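Local coordinates for CRISPR-associated protein, Cse1 family (PDB 4H3T) that probably serves as the large subunit of the type I-E Cascade complex, which recognises foreign DNA in CRISPR interference and recruits the Cas3 nuclease, at residues D252-L257 with R295-H300; V419-Y424 with H438-G443; L425-S430 with Q510-V515. The protein carries 1 engineered substitution. All coordinates share one frame; numbering follows the deposited sequence.

Overall arrangement
Interaction 1 lies in the interior of the globular part of the protein, its centre about 16 Å from the centre of the chain; the centres of interactions 2 and 3 lie about 39 and 46 Å from it, on the opposite side, at one end of the C-terminal helical bundle. Interaction 1 is apolar across its interface, with buried carboxylates held by neighbouring partners. Interactions 2 and 3 touch, their centres about 8 Å apart, and share one small two-stranded sheet, 426-427 with 438-439. Interaction 2 is a surface contact of modest extent with no hydrogen bond between its segments, whereas interaction 3, partly buried, adds a direct amide hydrogen bond and a bridging water to its apolar packing.

Interaction 1. Residues D252-L257 with R295-H300; sequences DGVCDL and RDVDPH
Val297 turns its side chain straight at 252-257, and with CG1 anti to its backbone N (chi1 174°) this methyl presses on the main chain of Gly253, 3.5 Å from Val297 CG1 to Gly253 C. Two side chains of the one-turn helix 254-257 meet the same methyl: Leu257 CD2 lies 3.9 Å from Val297 CG1, and Val254 CG1 4.0 Å from it. Val254 then runs obliquely across Pro299, its CG1 reaching Pro299 CD and resting 3.5 Å from Val297 O. Leu257 crosses Asp298 at about a right angle, CD2 meeting the carboxylate flank 3.6 Å from Asp298 OD2. This buried acid is well satisfied: OD2 is hydrogen-bonded to Tyr196 OH, while OD1 forms a salt bridge with Arg58 of helix 52-68 and accepts a hydrogen bond from His300 N at 3.0 Å, from 38° above the carboxylate plane. Pro299 CG meanwhile sits over the face of the His300 ring. On the other segment, Asp256 OD2 uses its anti lone pair to take Asp252 N at 2.8 Å. The arrangement packs the single-turn helix 254-257, with Gly253 at its N-cap position, against the C-terminal end of helix 291-297, whose exit is shaped by an Asx turn at Asp298.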
loop_
_atom_site.group_PDB
_atom_site.type_symbol
_atom_site.label_atom_id
_atom_site.label_comp_id
_atom_site.label_asym_id
_atom_site.label_seq_id
_atom_site.Cartn_x
_atom_site.Cartn_y
_atom_site.Cartn_z
ATOM N N ASP A 252 0.650 -21.008 6.687
ATOM C CA ASP A 252 0.204 -22.184 5.943
ATOM C C ASP A 252 -0.304 -21.824 4.551
ATOM O O ASP A 252 -0.410 -22.668 3.683
ATOM C CB ASP A 252 -0.911 -22.893 6.709
ATOM C CG ASP A 252 -0.471 -23.436 8.059
ATOM O OD1 ASP A 252 0.772 -23.632 8.259
ATOM O OD2 ASP A 252 -1.350 -23.626 8.935
ATOM N N GLY A 253 -0.721 -20.592 4.408
ATOM C CA GLY A 253 -1.286 -20.058 3.181
ATOM C C GLY A 253 -1.834 -18.665 3.417
ATOM O O GLY A 253 -1.625 -18.048 4.493
ATOM N N VAL A 254 -2.600 -18.191 2.444
ATOM C CA VAL A 254 -3.119 -16.822 2.495
ATOM C C VAL A 254 -4.149 -16.580 3.566
ATOM O O VAL A 254 -4.156 -15.481 4.114
ATOM C CB VAL A 254 -3.680 -16.298 1.163
ATOM C CG1 VAL A 254 -2.546 -15.966 0.201
ATOM C CG2 VAL A 254 -4.685 -17.262 0.534
ATOM N N CYS A 255 -5.032 -17.539 3.863
ATOM C CA CYS A 255 -6.037 -17.320 4.927
ATOM C C CYS A 255 -5.370 -17.125 6.260
ATOM O O CYS A 255 -5.847 -16.311 7.041
ATOM C CB CYS A 255 -7.061 -18.425 5.020
ATOM S SG CYS A 255 -8.063 -18.627 3.523
ATOM N N ASP A 256 -4.298 -17.901 6.527
ATOM C CA ASP A 256 -3.500 -17.813 7.752
ATOM C C ASP A 256 -2.764 -16.429 7.760
ATOM O O ASP A 256 -2.939 -15.630 8.674
ATOM C CB ASP A 256 -2.527 -19.014 7.768
ATOM C CG ASP A 256 -1.675 -19.181 8.983
ATOM O OD1 ASP A 256 -2.041 -18.619 10.054
ATOM O OD2 ASP A 256 -0.624 -19.869 8.876
ATOM N N LEU A 257 -2.076 -16.094 6.670
ATOM C CA LEU A 257 -1.296 -14.870 6.601
ATOM C C LEU A 257 -2.141 -13.623 6.651
ATOM O O LEU A 257 -1.812 -12.693 7.387
ATOM C CB LEU A 257 -0.430 -14.834 5.369
ATOM C CG LEU A 257 0.504 -13.597 5.193
ATOM C CD1 LEU A 257 1.420 -13.375 6.423
ATOM C CD2 LEU A 257 1.302 -13.783 3.913
ATOM N N ARG A 295 7.281 -14.906 1.086
ATOM C CA ARG A 295 7.529 -14.665 -0.323
ATOM C C ARG A 295 6.790 -15.711 -1.189
ATOM O O ARG A 295 6.207 -15.357 -2.219
ATOM C CB ARG A 295 9.038 -14.606 -0.573
ATOM C CG ARG A 295 9.414 -14.709 -1.997
ATOM C CD ARG A 295 10.840 -14.267 -2.221
ATOM N NE ARG A 295 11.203 -14.522 -3.602
ATOM C CZ ARG A 295 11.590 -15.690 -4.117
ATOM N NH1 ARG A 295 11.686 -16.773 -3.348
ATOM N NH2 ARG A 295 11.907 -15.778 -5.392
ATOM N N ASP A 296 6.720 -16.940 -0.732
ATOM C CA ASP A 296 5.985 -17.982 -1.461
ATOM C C ASP A 296 4.482 -17.823 -1.355
ATOM O O ASP A 296 3.763 -18.292 -2.221
ATOM C CB ASP A 296 6.356 -19.372 -0.926
ATOM C CG ASP A 296 7.813 -19.801 -1.205
ATOM O OD1 ASP A 296 8.432 -19.262 -2.172
ATOM O OD2 ASP A 296 8.338 -20.650 -0.445
ATOM N N VAL A 297 3.990 -17.256 -0.269
ATOM C CA VAL A 297 2.567 -17.212 0.005
ATOM C C VAL A 297 1.824 -15.995 -0.557
ATOM O O VAL A 297 0.702 -16.129 -1.043
ATOM C CB VAL A 297 2.372 -17.269 1.550
ATOM C CG1 VAL A 297 0.914 -17.084 1.959
ATOM C CG2 VAL A 297 2.928 -18.581 2.125
ATOM N N ASP A 298 2.392 -14.821 -0.376
ATOM C CA ASP A 298 1.661 -13.554 -0.435
ATOM C C ASP A 298 1.602 -12.920 -1.823
ATOM O O ASP A 298 2.634 -12.532 -2.369
ATOM C CB ASP A 298 2.308 -12.608 0.561
ATOM C CG ASP A 298 1.502 -11.370 0.972
ATOM O OD1 ASP A 298 0.587 -10.962 0.219
ATOM O OD2 ASP A 298 1.811 -10.802 2.017
ATOM N N PRO A 299 0.378 -12.737 -2.347
ATOM C CA PRO A 299 0.231 -12.150 -3.670
ATOM C C PRO A 299 0.330 -10.628 -3.726
ATOM O O PRO A 299 0.216 -10.073 -4.825
ATOM C CB PRO A 299 -1.205 -12.580 -4.050
ATOM C CG PRO A 299 -1.941 -12.528 -2.757
ATOM C CD PRO A 299 -0.961 -13.049 -1.749
ATOM N N HIS A 300 0.361 -9.940 -2.596
ATOM C CA HIS A 300 0.290 -8.461 -2.567
ATOM C C HIS A 300 1.661 -7.750 -2.421
ATOM O O HIS A 300 1.702 -6.568 -2.066
ATOM C CB HIS A 300 -0.606 -7.998 -1.418
ATOM C CG HIS A 300 -2.045 -8.385 -1.615
ATOM N ND1 HIS A 300 -2.792 -8.962 -0.595
ATOM C CD2 HIS A 300 -2.815 -8.249 -2.706
ATOM C CE1 HIS A 300 -3.991 -9.191 -1.131
ATOM N NE2 HIS A 300 -4.049 -8.726 -2.393
#

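Interaction 2. Residues V419-Y424 with H438-G443; sequences VAEARY and HRVPEG
Residues 419-424 leave helix 417-420 through a tight 3-10 turn, in which Tyr424 N donates to Glu421 O at 2.9 Å, while 438-443 runs extended from strand 438-439 into a loop. The backbones approach most closely at Tyr424 and Val440, with 6.0 Å between their CA atoms, and no hydrogen bond spans the two segments. Tyr424 O instead faces the proline ring, 3.3 Å from Pro441 CD. Val440 points at the turn and splits its methyls between two neighbours. CG1, anti to the backbone N (chi1 175°), faces Tyr424 CB, and CG2 meets the carboxylate end of Glu421, 3.8 Å from Glu421 OE1. The turn thus packs against the loop that follows strand 438-439, at one end of the four-helix bundle that forms the C-terminal part of Cse1 proteins, where strand 438-439 pairs antiparallel with 426-427 and helix 445-473 backs both Tyr424 and Val440. Glu421 holds CG in the crowded position between N and the carbonyl carbon, then extends obliquely past Val440 so that OE1 reaches a salt bridge with Arg452. The Tyr424 ring carries Arg423 CG 3.4 Å above its centre. Away from the turn, Arg439 grips Glu442 end-on, NH1 to OE1 at 3.1 Å and NH2 to OE2 at 3.0 Å; both oxygens lie close to the guanidinium plane, yet the nitrogens approach from well above the carboxylate plane.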
loop_
_atom_site.group_PDB
_atom_site.type_symbol
_atom_site.label_atom_id
_atom_site.label_comp_id
_atom_site.label_asym_id
_atom_site.label_seq_id
_atom_site.Cartn_x
_atom_site.Cartn_y
_atom_site.Cartn_z
ATOM N N VAL A 419 18.007 26.330 -14.866
ATOM C CA VAL A 419 17.254 27.568 -14.701
ATOM C C VAL A 419 17.102 27.849 -13.198
ATOM O O VAL A 419 17.217 29.005 -12.774
ATOM C CB VAL A 419 15.874 27.462 -15.447
ATOM C CG1 VAL A 419 14.915 28.569 -15.015
ATOM C CG2 VAL A 419 16.104 27.485 -16.942
ATOM N N ALA A 420 16.806 26.815 -12.388
ATOM C CA ALA A 420 16.607 26.985 -10.930
ATOM C C ALA A 420 17.855 27.587 -10.265
ATOM O O ALA A 420 17.763 28.402 -9.356
ATOM C CB ALA A 420 16.302 25.649 -10.293
ATOM N N GLU A 421 19.003 27.185 -10.730
ATOM C CA GLU A 421 20.247 27.657 -10.133
ATOM C C GLU A 421 20.726 29.023 -10.663
ATOM O O GLU A 421 21.758 29.529 -10.180
ATOM C CB GLU A 421 21.337 26.608 -10.349
ATOM C CG GLU A 421 21.886 26.539 -11.746
ATOM C CD GLU A 421 22.843 25.386 -11.923
ATOM O OE1 GLU A 421 22.965 24.565 -10.991
ATOM O OE2 GLU A 421 23.487 25.318 -12.992
ATOM N N ALA A 422 20.064 29.576 -11.718
ATOM C CA ALA A 422 20.506 30.814 -12.341
ATOM C C ALA A 422 20.652 31.952 -11.336
ATOM O O ALA A 422 21.597 32.728 -11.436
ATOM C CB ALA A 422 19.532 31.242 -13.447
ATOM N N ARG A 423 19.761 32.054 -10.377
ATOM C CA ARG A 423 19.877 33.134 -9.379
ATOM C C ARG A 423 21.172 33.027 -8.494
ATOM O O ARG A 423 21.538 33.997 -7.869
ATOM C CB ARG A 423 18.610 33.210 -8.518
ATOM C CG ARG A 423 18.434 32.290 -7.361
ATOM C CD ARG A 423 16.917 32.214 -6.969
ATOM N NE ARG A 423 16.337 31.145 -7.778
ATOM C CZ ARG A 423 15.494 30.198 -7.389
ATOM N NH1 ARG A 423 15.154 29.234 -8.225
ATOM N NH2 ARG A 423 14.974 30.211 -6.156
ATOM N N TYR A 424 21.854 31.900 -8.496
ATOM C CA TYR A 424 23.048 31.663 -7.674
ATOM C C TYR A 424 24.285 31.555 -8.522
ATOM O O TYR A 424 25.351 31.302 -8.010
ATOM C CB TYR A 424 22.883 30.346 -6.847
ATOM C CG TYR A 424 21.630 30.318 -6.011
ATOM C CD1 TYR A 424 21.383 31.305 -5.062
ATOM C CD2 TYR A 424 20.632 29.389 -6.253
ATOM C CE1 TYR A 424 20.170 31.374 -4.392
ATOM C CE2 TYR A 424 19.439 29.423 -5.564
ATOM C CZ TYR A 424 19.232 30.388 -4.591
ATOM O OH TYR A 424 18.052 30.429 -3.913
ATOM N N HIS A 438 30.730 30.013 -15.982
ATOM C CA HIS A 438 29.348 30.037 -15.549
ATOM C C HIS A 438 29.161 28.881 -14.592
ATOM O O HIS A 438 28.919 27.749 -15.027
ATOM C CB HIS A 438 28.398 29.913 -16.734
ATOM C CG HIS A 438 28.351 31.094 -17.653
ATOM N ND1 HIS A 438 29.241 31.218 -18.700
ATOM C CD2 HIS A 438 27.480 32.133 -17.693
ATOM C CE1 HIS A 438 28.943 32.362 -19.306
ATOM N NE2 HIS A 438 27.874 32.941 -18.748
ATOM N N ARG A 439 29.297 29.164 -13.295
ATOM C CA ARG A 439 29.290 28.138 -12.273
ATOM C C ARG A 439 28.638 28.645 -10.976
ATOM O O ARG A 439 28.655 29.840 -10.664
ATOM C CB ARG A 439 30.737 27.704 -12.012
ATOM C CG ARG A 439 31.589 28.807 -11.386
ATOM C CD ARG A 439 33.045 28.492 -11.314
ATOM N NE ARG A 439 33.342 27.168 -10.755
ATOM C CZ ARG A 439 33.552 26.891 -9.467
ATOM N NH1 ARG A 439 33.463 27.848 -8.545
ATOM N NH2 ARG A 439 33.843 25.655 -9.089
ATOM N N VAL A 440 28.145 27.705 -10.190
ATOM C CA VAL A 440 27.631 28.017 -8.859
ATOM C C VAL A 440 28.831 28.014 -7.933
ATOM O O VAL A 440 29.497 26.998 -7.854
ATOM C CB VAL A 440 26.564 27.013 -8.354
ATOM C CG1 VAL A 440 26.180 27.334 -6.919
ATOM C CG2 VAL A 440 25.349 27.003 -9.262
ATOM N N PRO A 441 29.126 29.065 -7.211
ATOM C CA PRO A 441 30.261 28.976 -6.273
ATOM C C PRO A 441 29.991 27.974 -5.146
ATOM O O PRO A 441 28.831 27.663 -4.796
ATOM C CB PRO A 441 30.424 30.404 -5.751
ATOM C CG PRO A 441 29.192 31.098 -6.044
ATOM C CD PRO A 441 28.400 30.347 -7.092
ATOM N N GLU A 442 31.068 27.410 -4.627
ATOM C CA GLU A 442 31.006 26.347 -3.618
ATOM C C GLU A 442 30.164 26.760 -2.369
ATOM O O GLU A 442 29.379 25.940 -1.903
ATOM C CB GLU A 442 32.447 25.934 -3.177
ATOM C CG GLU A 442 33.202 25.165 -4.265
ATOM C CD GLU A 442 33.887 25.924 -5.404
ATOM O OE1 GLU A 442 33.719 27.165 -5.555
ATOM O OE2 GLU A 442 34.586 25.235 -6.183
ATOM N N GLY A 443 30.285 28.021 -1.910
ATOM C CA GLY A 443 29.500 28.531 -0.788
ATOM C C GLY A 443 27.990 28.510 -1.002
ATOM O O GLY A 443 27.261 28.494 -0.015
#

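Interaction 3. Residues L425-S430 with Q510-V515; sequences LSYDLS and QAFAGV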
loop_
_atom_site.group_PDB
_atom_site.type_symbol
_atom_site.label_atom_id
_atom_site.label_comp_id
_atom_site.label_asym_id
_atom_site.label_seq_id
_atom_site.Cartn_x
_atom_site.Cartn_y
_atom_site.Cartn_z
ATOM N N LEU A 425 24.144 31.638 -9.833
ATOM C CA LEU A 425 25.298 31.484 -10.696
ATOM C C LEU A 425 26.234 32.695 -10.654
ATOM O O LEU A 425 25.785 33.846 -10.517
ATOM C CB LEU A 425 24.804 31.292 -12.126
ATOM C CG LEU A 425 25.646 30.482 -13.036
ATOM C CD1 LEU A 425 25.538 29.031 -12.712
ATOM C CD2 LEU A 425 25.228 30.716 -14.519
ATOM N N SER A 426 27.544 32.384 -10.714
ATOM C CA SER A 426 28.685 33.314 -10.820
ATOM C C SER A 426 29.191 33.313 -12.231
ATOM O O SER A 426 28.961 32.348 -12.947
ATOM C CB SER A 426 29.861 32.855 -9.916
ATOM O OG SER A 426 29.509 33.253 -8.609
ATOM N N TYR A 427 29.933 34.374 -12.605
ATOM C CA TYR A 427 30.724 34.468 -13.812
ATOM C C TYR A 427 32.161 34.604 -13.282
ATOM O O TYR A 427 32.554 35.668 -12.843
ATOM C CB TYR A 427 30.321 35.606 -14.742
ATOM C CG TYR A 427 31.102 35.545 -16.029
ATOM C CD1 TYR A 427 30.760 34.643 -17.026
ATOM C CD2 TYR A 427 32.185 36.383 -16.249
ATOM C CE1 TYR A 427 31.451 34.595 -18.217
ATOM C CE2 TYR A 427 32.907 36.328 -17.437
ATOM C CZ TYR A 427 32.528 35.447 -18.426
ATOM O OH TYR A 427 33.232 35.395 -19.595
ATOM N N ASP A 428 32.865 33.497 -13.199
ATOM C CA ASP A 428 34.123 33.405 -12.492
ATOM C C ASP A 428 35.317 33.456 -13.432
ATOM O O ASP A 428 35.629 32.467 -14.103
ATOM C CB ASP A 428 34.108 32.120 -11.675
ATOM C CG ASP A 428 35.269 31.964 -10.700
ATOM O OD1 ASP A 428 36.326 32.645 -10.898
ATOM O OD2 ASP A 428 35.145 31.142 -9.784
ATOM N N LEU A 429 36.015 34.624 -13.408
ATOM C CA LEU A 429 37.144 34.968 -14.260
ATOM C C LEU A 429 38.429 34.163 -14.002
ATOM O O LEU A 429 39.357 34.259 -14.802
ATOM C CB LEU A 429 37.475 36.462 -14.125
ATOM C CG LEU A 429 36.465 37.481 -14.733
ATOM C CD1 LEU A 429 36.759 38.875 -14.211
ATOM C CD2 LEU A 429 36.590 37.563 -16.245
ATOM N N SER A 430 38.497 33.356 -12.959
ATOM C CA SER A 430 39.680 32.518 -12.746
ATOM C C SER A 430 39.604 31.224 -13.581
ATOM O O SER A 430 40.533 30.411 -13.491
ATOM C CB SER A 430 39.859 32.188 -11.280
ATOM O OG SER A 430 38.880 31.252 -10.882
ATOM N N GLN A 510 21.834 39.044 -12.760
ATOM C CA GLN A 510 21.785 37.608 -13.064
ATOM C C GLN A 510 21.232 37.380 -14.464
ATOM O O GLN A 510 21.073 36.217 -14.841
ATOM C CB GLN A 510 20.978 36.838 -12.024
ATOM C CG GLN A 510 21.558 36.902 -10.598
ATOM C CD GLN A 510 22.971 36.323 -10.519
ATOM O OE1 GLN A 510 23.918 36.989 -10.071
ATOM N NE2 GLN A 510 23.135 35.064 -10.883
ATOM N N ALA A 511 21.171 38.431 -15.323
ATOM C CA ALA A 511 20.706 38.264 -16.721
ATOM C C ALA A 511 21.571 37.229 -17.473
ATOM O O ALA A 511 21.067 36.372 -18.168
ATOM C CB ALA A 511 20.728 39.613 -17.458
ATOM N N PHE A 512 22.884 37.300 -17.291
ATOM C CA PHE A 512 23.836 36.413 -17.944
ATOM C C PHE A 512 23.561 34.948 -17.569
ATOM O O PHE A 512 23.725 34.050 -18.394
ATOM C CB PHE A 512 25.296 36.829 -17.545
ATOM C CG PHE A 512 25.740 36.294 -16.190
ATOM C CD1 PHE A 512 26.477 35.128 -16.096
ATOM C CD2 PHE A 512 25.262 36.854 -15.013
ATOM C CE1 PHE A 512 26.771 34.564 -14.861
ATOM C CE2 PHE A 512 25.614 36.336 -13.779
ATOM C CZ PHE A 512 26.373 35.198 -13.705
ATOM N N ALA A 513 23.109 34.728 -16.312
ATOM C CA ALA A 513 22.840 33.419 -15.737
ATOM C C ALA A 513 21.567 32.857 -16.311
ATOM O O ALA A 513 21.481 31.653 -16.560
ATOM C CB ALA A 513 22.776 33.524 -14.213
ATOM N N GLY A 514 20.614 33.731 -16.626
ATOM C CA GLY A 514 19.401 33.324 -17.327
ATOM C C GLY A 514 19.683 32.874 -18.741
ATOM O O GLY A 514 19.110 31.894 -19.221
ATOM N N VAL A 515 20.593 33.558 -19.421
ATOM C CA VAL A 515 20.989 33.205 -20.801
ATOM C C VAL A 515 21.691 31.818 -20.779
ATOM O O VAL A 515 21.266 30.898 -21.467
ATOM C CB VAL A 515 21.872 34.295 -21.461
ATOM C CG1 VAL A 515 22.466 33.819 -22.812
ATOM C CG2 VAL A 515 21.090 35.607 -21.661
HETATM O O HOH W 1 25.915 35.838 -8.496
#
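Gln510 bends at its second torsion (chi2 -60°), which folds its amide back toward Leu425, and Phe512 takes the crowded first torsion (chi1 81°), with CG between the backbone N and the carbonyl carbon, which swings its ring toward the strand. Gln510 NE2 donates to Leu425 O at 2.9 Å along an almost straight line (176°), in the carbonyl plane and on a lone pair, and donates also to Ala422 O. A water gives one hydrogen to Leu425 O and the other to Gln510 OE1, each at 2.8 Å, so both ends of the amide are engaged and its rotation is fixed. A leucine in place of Gln510 would take away the donor to the carbonyls of Leu425 and Ala422 and the OE1 acceptor of the bridging water, and would probably loosen the chain against the helix start. Next to this polar group, Leu425 CB rests 3.7 Å from Ala513 CB. That methyl also lies over the centre of one Phe512 ring face. The rim of the ring is turned to the backbone at the start of the strand: Phe512 CZ comes within 3.5 Å of Leu425 O, and Ser426 O lies in the ring plane beside CE1. Tyr427 CB touches Phe512 CE1 at 3.7 Å, while the tyrosine ring runs on to hydrogen-bond Glu434 through OH. Farther along, Asp428 OD1 accepts from Ser430 N, which closes an Asx turn, and also from Ser430 OG. The whole docks a short antiparallel strand pair onto the N-terminal end of helix 511-532, with Gln510 at its N-cap position, in the C-terminal four-helix bundle characteristic of Cse1.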